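Local structure of transcriptional regulator, marR family, putative (Sulfolobus solfataricus, 3F3X) at residues L38-L43 with Q102-A107; N27-L32 with N108-N113; L79-R84 with E95-G100. The protein probably acts as a DNA-binding transcription factor of the MarR family, working as a dimer of two identical winged-helix subunits. All coordinates share one frame; numbering follows the deposited sequence. Where two conformers were deposited one is given.

Overall arrangement
Helix 98-118 takes part in all three contacts and ties them together. Its first turn lies in contact 3, beside the hairpin. Its next turns meet helix 37-48 in contact 1, and later turns meet helix 3-33 in contact 2. Contacts 1 and 2 have centres about 10 Å apart and share one apolar core, where Phe40 CD2 lies 3.5 Å from Leu111 CD1. Contacts 1 and 3 have centres about 12 Å apart and meet through Leu43, whose CD2 lies 3.8 Å from Val80 CG1. Contacts 2 and 3 do not touch, with centres about 21 Å apart. A bound sulfate, probably from the crystallisation liquor, lies about 6 Å from the Phe40 side chain.

Contact 1: residues L38-L43 with Q102-A107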
# COMPACT_ATOMS: atom_id res chain seq x y z
N LEU A 38 10.72 -4.70 -2.31
CA LEU A 38 10.86 -5.61 -1.18
C LEU A 38 12.32 -6.04 -1.08
O LEU A 38 12.84 -6.24 0.03
CB LEU A 38 9.98 -6.85 -1.36
CG LEU A 38 10.03 -7.85 -0.20
CD1 LEU A 38 9.62 -7.16 1.09
CD2 LEU A 38 9.12 -9.03 -0.49
N ASP A 39 12.98 -6.19 -2.23
CA ASP A 39 14.39 -6.57 -2.26
C ASP A 39 15.18 -5.50 -1.52
O ASP A 39 16.06 -5.81 -0.71
CB ASP A 39 14.90 -6.64 -3.70
CG ASP A 39 14.41 -7.85 -4.46
OD1 ASP A 39 14.51 -7.83 -5.71
OD2 ASP A 39 13.94 -8.83 -3.83
N PHE A 40 14.87 -4.24 -1.81
CA PHE A 40 15.54 -3.12 -1.17
C PHE A 40 15.34 -3.18 0.35
O PHE A 40 16.28 -2.99 1.12
CB PHE A 40 14.99 -1.80 -1.69
CG PHE A 40 15.24 -0.64 -0.77
CD1 PHE A 40 16.51 -0.08 -0.64
CD2 PHE A 40 14.20 -0.12 0.00
CE1 PHE A 40 16.74 0.97 0.25
CE2 PHE A 40 14.42 0.93 0.89
CZ PHE A 40 15.69 1.48 1.01
N SER A 41 14.11 -3.43 0.78
CA SER A 41 13.80 -3.51 2.21
C SER A 41 14.59 -4.60 2.92
O SER A 41 15.11 -4.39 4.02
CB SER A 41 12.30 -3.76 2.41
OG SER A 41 11.54 -2.67 1.93
N ILE A 42 14.68 -5.77 2.29
CA ILE A 42 15.42 -6.88 2.88
C ILE A 42 16.89 -6.52 3.00
O ILE A 42 17.52 -6.79 4.03
CB ILE A 42 15.25 -8.17 2.03
CG1 ILE A 42 13.79 -8.64 2.12
CG2 ILE A 42 16.21 -9.27 2.51
CD1 ILE A 42 13.46 -9.81 1.21
N LEU A 43 17.45 -5.91 1.96
CA LEU A 43 18.84 -5.51 2.01
C LEU A 43 19.06 -4.49 3.12
O LEU A 43 20.03 -4.57 3.86
CB LEU A 43 19.29 -4.93 0.66
CG LEU A 43 19.37 -5.95 -0.48
CD1 LEU A 43 19.75 -5.26 -1.79
CD2 LEU A 43 20.41 -7.01 -0.14
N GLN A 102 26.91 -3.16 -1.29
CA GLN A 102 27.20 -2.25 -2.38
C GLN A 102 25.93 -1.97 -3.19
O GLN A 102 25.66 -0.82 -3.55
CB GLN A 102 28.30 -2.84 -3.28
CG GLN A 102 28.52 -2.10 -4.59
CD GLN A 102 29.77 -2.58 -5.32
OE1 GLN A 102 30.04 -3.78 -5.40
NE2 GLN A 102 30.53 -1.64 -5.85
N VAL A 103 25.15 -3.01 -3.45
CA VAL A 103 23.91 -2.85 -4.20
C VAL A 103 22.92 -2.02 -3.40
O VAL A 103 22.20 -1.20 -3.96
CB VAL A 103 23.29 -4.22 -4.57
CG1 VAL A 103 21.89 -4.04 -5.12
CG2 VAL A 103 24.15 -4.90 -5.63
N LEU A 104 22.89 -2.22 -2.08
CA LEU A 104 21.98 -1.45 -1.24
C LEU A 104 22.28 0.05 -1.36
O LEU A 104 21.35 0.87 -1.41
CB LEU A 104 22.11 -1.87 0.22
CG LEU A 104 21.39 -0.97 1.23
CD1 LEU A 104 19.90 -0.89 0.89
CD2 LEU A 104 21.59 -1.53 2.63
N LEU A 105 23.56 0.41 -1.38
CA LEU A 105 23.94 1.82 -1.50
C LEU A 105 23.36 2.42 -2.77
O LEU A 105 22.84 3.54 -2.77
CB LEU A 105 25.46 1.97 -1.51
CG LEU A 105 26.21 1.66 -0.21
CD1 LEU A 105 27.72 1.78 -0.44
CD2 LEU A 105 25.75 2.62 0.89
N GLU A 106 23.45 1.67 -3.86
CA GLU A 106 22.93 2.11 -5.15
C GLU A 106 21.40 2.18 -5.14
O GLU A 106 20.82 3.16 -5.59
CB GLU A 106 23.41 1.17 -6.25
CG GLU A 106 24.91 1.23 -6.50
CD GLU A 106 25.41 0.10 -7.39
OE1 GLU A 106 24.59 -0.49 -8.13
OE2 GLU A 106 26.63 -0.19 -7.35
N ALA A 107 20.75 1.13 -4.63
CA ALA A 107 19.29 1.11 -4.58
C ALA A 107 18.77 2.26 -3.71
O ALA A 107 17.77 2.90 -4.05
CB ALA A 107 18.80 -0.24 -4.02
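Phe40 and Leu43 of 38-43 pack on Val103, Leu104 and Ala107 of 102-107. Both segments are helical, and their axes come within 9.9 Å. The N-to-C directions differ by 125°, so the helices run roughly against each other at a steep crossing. Two pairs of residues bring the backbones nearest: Phe40 with Ala107, and Leu43 with Leu104, whose CA atoms are 6.1 Å apart. Phe40 and Leu43 are three residues apart, as are Leu104 and Ala107, so these four meet along about one turn of each helix. Val103 adds a flanking contact.

Leu104 sits between the two residues of the other helix. Its CG is anti to the backbone N (chi1 170°). Of its two methyl branches, CD1 reaches both Phe40 and Leu43. Leu104 CD1 is 3.7 Å from Phe40 CE1, almost as near to CD1 of the ring, and also touches Leu43 CB. The other branch, Leu104 CD2, rests against the backbone carbonyl of Leu43, 3.6 Å from Leu43 O.

In the MarR fold this is where the helix after the wing packs on a helix of the DNA-binding domain. Helix 37-48 is also covered by helix 64-76, through Ile42 and Asp39, and Phe40 packs on Asn12 of the second subunit.

The CB of Phe40 does not point at the other helix. Its CG is set anti to the backbone N (chi1 159°), and from there the ring atoms CD1 and CE1 reach Leu104 CD1. Ala107 adds its CB, 4.1 Å from Phe40 CD1. Leu43 points toward helix 98-118, and its CD1 meets Val103 CG1 at 4.1 Å. Val103 also packs on Met33, Leu35 and Leu79, while Ala107 also touches Leu29 and Met33.

Contact 2: residues N27-L32 with N108-N113; sequences NRLGKL and NEVLRN
Leu29 and Leu111 meet with their side chains at about a right angle. Leu29 CD1 lies 3.8 Å from Leu111 CD1 and about equally near Leu111 CD2, so one methyl faces both ends of the opposite fork. The CG of each leucine is anti to its carbonyl carbon (chi1 -68° for Leu29 and -67° for Leu111). This sets Leu29 CG 3.9 Å from Leu111 CD2. Neither CB points straight across, but both side chains end nearer the other helix.

The second methyl of Leu29 turns to Val110. Leu29 CD2 is 4.0 Å from Val110 CG1, and these two side chains meet at a slant. Val110 points directly at helix 3-33, and its CG1 collects three neighbours. Besides Leu29 it touches the aliphatic part of Arg28, whose CG comes within 3.7 Å of Val110 CG1. Leu32 adds a looser contact, with its CD1 4.3 Å from Val110 CG1.

The segments 27-32 and 108-113 run roughly antiparallel, at 145°, with their axes 10.3 Å apart at closest. This packing joins two long helices of the MarR fold, close to the dimer interface. The second subunit reaches the same turn of helix 98-118, where its Leu8 packs on Asn108 and Leu111. Leu111 also packs on Tyr37 and Phe40 of helix 37-48.

The Arg28 chain bends at chi2, and its guanidinium makes a long, weak ion pair with Glu117. Within 108-113, Arg112 NH2 forms a salt bridge with Glu109 OE1 at 2.6 Å.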
# COMPACT_ATOMS: atom_id res chain seq x y z
N ASN A 27 9.22 -0.35 -10.86
CA ASN A 27 9.58 -0.08 -12.24
C ASN A 27 11.02 0.43 -12.31
O ASN A 27 11.83 -0.09 -13.08
CB ASN A 27 8.65 0.97 -12.86
CG ASN A 27 9.06 1.33 -14.27
OD1 ASN A 27 9.40 2.48 -14.55
ND2 ASN A 27 9.06 0.34 -15.15
N ARG A 28 11.32 1.43 -11.48
CA ARG A 28 12.64 2.03 -11.42
C ARG A 28 13.72 1.03 -11.00
O ARG A 28 14.71 0.84 -11.71
CB ARG A 28 12.63 3.18 -10.41
CG ARG A 28 13.62 4.28 -10.68
CD ARG A 28 13.10 5.20 -11.78
NE ARG A 28 13.75 6.49 -11.66
CZ ARG A 28 13.37 7.60 -12.29
NH1 ARG A 28 12.33 7.60 -13.10
NH2 ARG A 28 14.05 8.72 -12.07
N LEU A 29 13.54 0.41 -9.84
CA LEU A 29 14.51 -0.58 -9.36
C LEU A 29 14.60 -1.79 -10.29
O LEU A 29 15.68 -2.37 -10.48
CB LEU A 29 14.16 -1.06 -7.94
CG LEU A 29 14.31 -0.03 -6.82
CD1 LEU A 29 13.80 -0.63 -5.51
CD2 LEU A 29 15.77 0.41 -6.69
N GLY A 30 13.46 -2.18 -10.85
CA GLY A 30 13.40 -3.32 -11.75
C GLY A 30 14.18 -3.10 -13.02
O GLY A 30 15.02 -3.92 -13.41
N LYS A 31 13.92 -1.96 -13.67
CA LYS A 31 14.60 -1.66 -14.92
C LYS A 31 16.07 -1.28 -14.78
O LYS A 31 16.89 -1.64 -15.62
CB LYS A 31 13.82 -0.58 -15.67
CG LYS A 31 12.47 -1.10 -16.10
CD LYS A 31 11.64 -0.06 -16.80
CE LYS A 31 10.44 -0.72 -17.43
NZ LYS A 31 9.54 0.28 -18.06
N LEU A 32 16.41 -0.59 -13.69
CA LEU A 32 17.80 -0.17 -13.47
C LEU A 32 18.67 -1.20 -12.76
O LEU A 32 19.88 -1.30 -13.02
CB LEU A 32 17.83 1.14 -12.67
CG LEU A 32 17.15 2.35 -13.33
CD1 LEU A 32 17.22 3.54 -12.40
CD2 LEU A 32 17.83 2.66 -14.65
N ASN A 108 19.46 2.52 -2.60
CA ASN A 108 19.08 3.60 -1.70
C ASN A 108 19.14 4.93 -2.45
O ASN A 108 18.25 5.76 -2.33
CB ASN A 108 20.02 3.66 -0.49
CG ASN A 108 19.77 4.87 0.39
OD1 ASN A 108 20.61 5.77 0.49
ND2 ASN A 108 18.61 4.90 1.04
N GLU A 109 20.21 5.12 -3.22
CA GLU A 109 20.38 6.34 -4.00
C GLU A 109 19.24 6.52 -5.00
O GLU A 109 18.69 7.61 -5.14
CB GLU A 109 21.71 6.31 -4.75
CG GLU A 109 22.11 7.66 -5.31
CD GLU A 109 22.98 8.45 -4.35
OE1 GLU A 109 22.73 8.40 -3.13
OE2 GLU A 109 23.91 9.13 -4.83
N VAL A 110 18.91 5.44 -5.71
CA VAL A 110 17.84 5.46 -6.70
C VAL A 110 16.50 5.84 -6.07
O VAL A 110 15.81 6.74 -6.56
CB VAL A 110 17.69 4.08 -7.40
CG1 VAL A 110 16.39 4.03 -8.20
CG2 VAL A 110 18.87 3.82 -8.32
N LEU A 111 16.13 5.17 -4.99
CA LEU A 111 14.86 5.45 -4.32
C LEU A 111 14.80 6.81 -3.65
O LEU A 111 13.78 7.50 -3.72
CB LEU A 111 14.55 4.36 -3.29
CG LEU A 111 14.25 2.98 -3.88
CD1 LEU A 111 13.88 2.00 -2.76
CD2 LEU A 111 13.11 3.09 -4.89
N ARG A 112 15.89 7.20 -3.00
CA ARG A 112 15.97 8.48 -2.30
C ARG A 112 15.80 9.66 -3.26
O ARG A 112 15.06 10.61 -2.98
CB ARG A 112 17.33 8.60 -1.60
CG ARG A 112 17.42 9.72 -0.57
CD ARG A 112 18.88 9.95 -0.20
NE ARG A 112 19.64 10.40 -1.37
CZ ARG A 112 20.94 10.24 -1.53
NH1 ARG A 112 21.67 9.63 -0.60
NH2 ARG A 112 21.53 10.69 -2.64
N ASN A 113 16.49 9.61 -4.40
CA ASN A 113 16.40 10.67 -5.39
C ASN A 113 15.01 10.71 -6.02
O ASN A 113 14.45 11.78 -6.24
CB ASN A 113 17.46 10.49 -6.49
CG ASN A 113 18.87 10.71 -5.99
OD1 ASN A 113 19.09 11.44 -5.03
ND2 ASN A 113 19.85 10.08 -6.64

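Contact 3: residues L79-R84 with E95-G100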
# COMPACT_ATOMS: atom_id res chain seq x y z
N LEU A 79 23.59 -11.53 -3.22
CA LEU A 79 23.42 -10.31 -2.43
C LEU A 79 23.21 -10.61 -0.95
O LEU A 79 23.49 -9.77 -0.10
CB LEU A 79 22.26 -9.49 -2.99
CG LEU A 79 22.42 -9.17 -4.48
CD1 LEU A 79 21.30 -8.23 -4.91
CD2 LEU A 79 23.79 -8.54 -4.74
N VAL A 80 22.68 -11.79 -0.65
CA VAL A 80 22.49 -12.22 0.73
C VAL A 80 22.74 -13.72 0.75
O VAL A 80 22.96 -14.34 -0.30
CB VAL A 80 21.04 -11.99 1.28
CG1 VAL A 80 20.63 -10.53 1.14
CG2 VAL A 80 20.05 -12.93 0.57
N ARG A 81 22.72 -14.30 1.94
CA ARG A 81 22.87 -15.74 2.07
C ARG A 81 22.05 -16.13 3.27
O ARG A 81 21.81 -15.31 4.17
CB ARG A 81 24.34 -16.14 2.30
CG ARG A 81 24.92 -15.80 3.67
CD ARG A 81 26.27 -16.50 3.87
NE ARG A 81 27.23 -16.13 2.84
CZ ARG A 81 27.89 -14.98 2.81
NH1 ARG A 81 27.71 -14.08 3.76
NH2 ARG A 81 28.71 -14.71 1.80
N ARG A 82 21.59 -17.37 3.28
CA ARG A 82 20.84 -17.88 4.41
C ARG A 82 21.79 -18.76 5.20
O ARG A 82 22.54 -19.56 4.63
CB ARG A 82 19.63 -18.70 3.94
CG ARG A 82 18.37 -17.88 3.74
CD ARG A 82 17.28 -18.65 3.02
NE ARG A 82 17.66 -18.87 1.62
CZ ARG A 82 16.80 -19.14 0.65
NH1 ARG A 82 15.50 -19.23 0.91
NH2 ARG A 82 17.24 -19.28 -0.59
N ILE A 83 21.80 -18.58 6.52
CA ILE A 83 22.63 -19.38 7.40
C ILE A 83 21.74 -19.75 8.57
O ILE A 83 20.68 -19.16 8.76
CB ILE A 83 23.87 -18.60 7.92
CG1 ILE A 83 23.43 -17.26 8.52
CG2 ILE A 83 24.89 -18.43 6.79
CD1 ILE A 83 24.56 -16.47 9.13
N ARG A 84 22.17 -20.73 9.35
CA ARG A 84 21.38 -21.15 10.50
C ARG A 84 21.79 -20.32 11.70
O ARG A 84 22.95 -19.90 11.79
CB ARG A 84 21.64 -22.63 10.79
CG ARG A 84 21.17 -23.58 9.69
CD ARG A 84 21.69 -24.98 9.95
NE ARG A 84 23.13 -25.04 9.80
CZ ARG A 84 23.89 -26.05 10.22
NH1 ARG A 84 23.34 -27.09 10.83
NH2 ARG A 84 25.20 -26.02 10.01
N GLU A 95 21.81 -13.10 6.01
CA GLU A 95 22.96 -12.24 6.20
C GLU A 95 23.30 -11.57 4.88
O GLU A 95 23.31 -12.22 3.84
CB GLU A 95 24.16 -13.06 6.68
CG GLU A 95 25.47 -12.28 6.74
CD GLU A 95 26.66 -13.14 7.15
OE1 GLU A 95 26.78 -14.27 6.62
OE2 GLU A 95 27.47 -12.69 7.98
N ILE A 96 23.56 -10.27 4.93
CA ILE A 96 23.89 -9.54 3.71
C ILE A 96 25.35 -9.84 3.35
O ILE A 96 26.16 -10.15 4.23
CB ILE A 96 23.68 -8.01 3.91
CG1 ILE A 96 23.56 -7.31 2.55
CG2 ILE A 96 24.85 -7.40 4.70
CD1 ILE A 96 23.16 -5.85 2.65
N THR A 97 25.67 -9.77 2.07
CA THR A 97 27.03 -10.04 1.59
C THR A 97 27.66 -8.70 1.21
O THR A 97 26.95 -7.69 1.07
CB THR A 97 27.03 -10.91 0.33
OG1 THR A 97 26.45 -10.16 -0.75
CG2 THR A 97 26.22 -12.20 0.55
N PRO A 98 28.99 -8.66 1.04
CA PRO A 98 29.64 -7.40 0.66
C PRO A 98 29.03 -6.83 -0.61
O PRO A 98 28.86 -5.62 -0.75
CB PRO A 98 31.09 -7.82 0.49
CG PRO A 98 31.25 -8.86 1.57
CD PRO A 98 29.99 -9.69 1.39
N LYS A 99 28.70 -7.71 -1.55
CA LYS A 99 28.09 -7.28 -2.81
C LYS A 99 26.72 -6.68 -2.51
O LYS A 99 26.31 -5.68 -3.09
CB LYS A 99 27.95 -8.45 -3.77
CG LYS A 99 27.39 -8.07 -5.13
CD LYS A 99 27.31 -9.29 -6.03
CE LYS A 99 26.67 -8.96 -7.36
NZ LYS A 99 26.50 -10.18 -8.19
N GLY A 100 26.00 -7.32 -1.59
CA GLY A 100 24.69 -6.82 -1.21
C GLY A 100 24.77 -5.42 -0.62
O GLY A 100 23.92 -4.58 -0.90
O HOH W 1 28.71 -11.26 4.42
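Arg81 starts with CG between its backbone N and carbonyl carbon (chi1 72°), whereas Glu95 starts with CG anti to its backbone N. The Arg81 chain bends at chi3 (58°), and the two chains run alongside each other in the same direction. Arg81 NH1 forms a salt bridge with Glu95 OE1 at 3.0 Å. The nitrogen comes from above the carboxylate plane, and the two flat groups are 82° apart. NH1 also donates to a water, which in turn donates to Ile96 O. Thr97 CG2 lies over one face of the guanidinium, offset toward its rim and nearest NH2.

The backbones of Arg81 and Glu95 form an antiparallel hydrogen-bonded pair. Glu95 N to Arg81 O is nearly straight, with a length of 2.9 Å. Val80 and Ile96 form the next, non-hydrogen-bonded pair.

Leu79 O accepts from Thr97 N at 3.1 Å. Gly100 CA makes a CA-H...O contact with Leu79 O at 3.4 Å. Thr97 is the N-cap of helix 98-118: its OG1 accepts from Gly100 N at 3.0 Å and also bonds Gly78 O. Leu79 CD2 lies on the extended Lys99 chain, 3.7 Å from Lys99 CG. Strands 80-85 and 92-96 form the beta hairpin that is the wing of the MarR winged helix-turn-helix.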